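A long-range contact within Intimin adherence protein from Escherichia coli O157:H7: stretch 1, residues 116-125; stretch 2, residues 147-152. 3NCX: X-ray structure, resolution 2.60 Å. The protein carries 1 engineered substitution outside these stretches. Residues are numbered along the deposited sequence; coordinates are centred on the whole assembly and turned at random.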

# COMPACT_ATOMS: atom_id res chain seq x y z
N LEU A 116 -6.93 17.11 -2.29
CA LEU A 116 -5.88 16.22 -2.79
C LEU A 116 -6.47 14.93 -3.36
O LEU A 116 -5.86 13.87 -3.27
CB LEU A 116 -4.86 15.90 -1.70
CG LEU A 116 -3.97 17.06 -1.25
CD1 LEU A 116 -2.90 16.58 -0.29
CD2 LEU A 116 -3.35 17.75 -2.46
N LEU A 117 -7.66 15.04 -3.94
CA LEU A 117 -8.28 13.91 -4.62
C LEU A 117 -7.43 13.50 -5.82
O LEU A 117 -6.75 14.34 -6.40
CB LEU A 117 -9.69 14.27 -5.07
CG LEU A 117 -10.68 14.71 -3.99
CD1 LEU A 117 -11.99 15.17 -4.62
CD2 LEU A 117 -10.92 13.58 -2.99
N PRO A 118 -7.47 12.21 -6.18
CA PRO A 118 -6.68 11.74 -7.33
C PRO A 118 -6.97 12.57 -8.57
O PRO A 118 -8.13 12.82 -8.90
CB PRO A 118 -7.16 10.29 -7.51
CG PRO A 118 -8.42 10.17 -6.71
CD PRO A 118 -8.27 11.13 -5.58
N SER A 119 -5.91 13.01 -9.25
CA SER A 119 -6.04 13.89 -10.40
C SER A 119 -6.69 13.20 -11.59
O SER A 119 -7.42 13.83 -12.36
CB SER A 119 -4.67 14.45 -10.80
OG SER A 119 -3.79 13.42 -11.20
N THR A 120 -6.42 11.91 -11.75
CA THR A 120 -6.99 11.12 -12.84
C THR A 120 -7.28 9.69 -12.40
O THR A 120 -6.95 9.29 -11.29
CB THR A 120 -6.07 11.09 -14.07
OG1 THR A 120 -4.76 10.67 -13.68
CG2 THR A 120 -5.98 12.46 -14.72
N GLN A 121 -7.89 8.92 -13.29
CA GLN A 121 -8.19 7.52 -13.02
C GLN A 121 -6.91 6.70 -12.93
O GLN A 121 -6.86 5.69 -12.23
CB GLN A 121 -9.11 6.95 -14.09
CG GLN A 121 -9.33 5.45 -13.99
CD GLN A 121 -10.28 4.93 -15.04
OE1 GLN A 121 -11.38 5.46 -15.23
NE2 GLN A 121 -9.87 3.87 -15.73
N THR A 122 -5.89 7.14 -13.65
CA THR A 122 -4.61 6.45 -13.68
C THR A 122 -3.94 6.48 -12.30
O THR A 122 -3.30 5.51 -11.89
CB THR A 122 -3.66 7.05 -14.73
OG1 THR A 122 -4.24 6.88 -16.03
CG2 THR A 122 -2.31 6.36 -14.69
N VAL A 123 -4.09 7.59 -11.60
CA VAL A 123 -3.53 7.71 -10.26
C VAL A 123 -4.00 6.54 -9.40
O VAL A 123 -3.24 6.02 -8.58
CB VAL A 123 -3.94 9.03 -9.59
CG1 VAL A 123 -3.34 9.13 -8.20
CG2 VAL A 123 -3.52 10.22 -10.44
N LEU A 124 -5.24 6.12 -9.60
CA LEU A 124 -5.83 5.04 -8.83
C LEU A 124 -5.61 3.67 -9.46
O LEU A 124 -5.30 2.70 -8.77
CB LEU A 124 -7.33 5.28 -8.62
CG LEU A 124 -7.71 6.50 -7.77
CD1 LEU A 124 -9.20 6.76 -7.85
CD2 LEU A 124 -7.27 6.30 -6.33
N SER A 125 -5.78 3.59 -10.78
CA SER A 125 -5.63 2.33 -11.49
C SER A 125 -4.18 1.84 -11.46
O SER A 125 -3.92 0.64 -11.46
CB SER A 125 -6.10 2.45 -12.94
OG SER A 125 -5.34 3.42 -13.65
N THR A 147 -15.36 2.28 -4.06
CA THR A 147 -15.50 3.30 -5.08
C THR A 147 -14.84 4.59 -4.61
O THR A 147 -15.09 5.06 -3.50
CB THR A 147 -16.99 3.57 -5.41
OG1 THR A 147 -17.60 2.37 -5.90
CG2 THR A 147 -17.11 4.66 -6.47
N ALA A 148 -13.99 5.17 -5.46
CA ALA A 148 -13.24 6.36 -5.09
C ALA A 148 -13.54 7.54 -6.03
O ALA A 148 -13.65 7.36 -7.24
CB ALA A 148 -11.75 6.07 -5.07
N TRP A 149 -13.65 8.73 -5.46
CA TRP A 149 -13.85 9.94 -6.25
C TRP A 149 -12.61 10.25 -7.09
O TRP A 149 -11.49 10.08 -6.63
CB TRP A 149 -14.17 11.14 -5.36
CG TRP A 149 -15.55 11.16 -4.79
CD1 TRP A 149 -15.90 11.03 -3.47
CD2 TRP A 149 -16.78 11.33 -5.51
NE1 TRP A 149 -17.26 11.10 -3.33
CE2 TRP A 149 -17.83 11.29 -4.57
CE3 TRP A 149 -17.09 11.52 -6.86
CZ2 TRP A 149 -19.17 11.42 -4.93
CZ3 TRP A 149 -18.42 11.65 -7.22
CH2 TRP A 149 -19.44 11.60 -6.26
N ILE A 150 -12.83 10.72 -8.31
CA ILE A 150 -11.76 11.30 -9.11
C ILE A 150 -11.99 12.80 -9.15
O ILE A 150 -13.14 13.25 -9.17
CB ILE A 150 -11.73 10.73 -10.55
CG1 ILE A 150 -11.06 9.35 -10.59
CG2 ILE A 150 -10.98 11.66 -11.48
CD1 ILE A 150 -11.84 8.26 -9.91
N LYS A 151 -10.92 13.58 -9.15
CA LYS A 151 -11.05 15.03 -9.22
C LYS A 151 -11.81 15.43 -10.49
O LYS A 151 -11.37 15.14 -11.60
CB LYS A 151 -9.69 15.72 -9.18
CG LYS A 151 -9.77 17.24 -9.23
CD LYS A 151 -8.41 17.87 -8.99
CE LYS A 151 -8.49 19.39 -9.09
NZ LYS A 151 -9.49 19.95 -8.14
N GLN A 152 -12.95 16.09 -10.31
CA GLN A 152 -13.83 16.43 -11.42
C GLN A 152 -13.22 17.46 -12.36
O GLN A 152 -12.62 18.44 -11.93
CB GLN A 152 -15.19 16.92 -10.90
CG GLN A 152 -15.13 18.19 -10.07
CD GLN A 152 -16.50 18.64 -9.59
OE1 GLN A 152 -16.64 19.72 -9.02
NE2 GLN A 152 -17.51 17.82 -9.83

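Stretch 1 begins as loop or turn and passes into a helix; stretch 2 leaves a short strand, residues 147-149, and continues extended. The backbones come closest where both are loop, with the CA atoms of Pro 118 and Ile 150 5.4 Å apart and those of Ser 119 and Lys 151 5.3 Å apart. There the one hydrogen bond between the stretches forms: Lys 151 N donates to Pro 118 O at 2.9 Å, nearly straight at 166°. Proline lacks an amide hydrogen, but its carbonyl remains a good acceptor. Its ring also lies against the other stretch, Pro 118 CG coming within 3.1 Å of Trp 149 O.

Farther along, the helix turns Leu 124 toward the strand. Its CD1 lies 3.8 Å from Ala 148 CB and 3.7 Å from Ile 150 CD1, so a branched leucine tip meets a small methyl and a longer aliphatic chain in a buried apolar contact, favoured by close van der Waals packing and the exclusion of water. Ile 150 also reaches Gln 121, its CG1 lying 4.2 Å from Gln 121 CA. Lys 151 serves two environments: its CB packs 4.4 Å from Leu 117 CB, while the chain, t at chi1 to chi3 and p at chi4, leads its end away from stretch 1; the residue is exposed, which suits a charged amine.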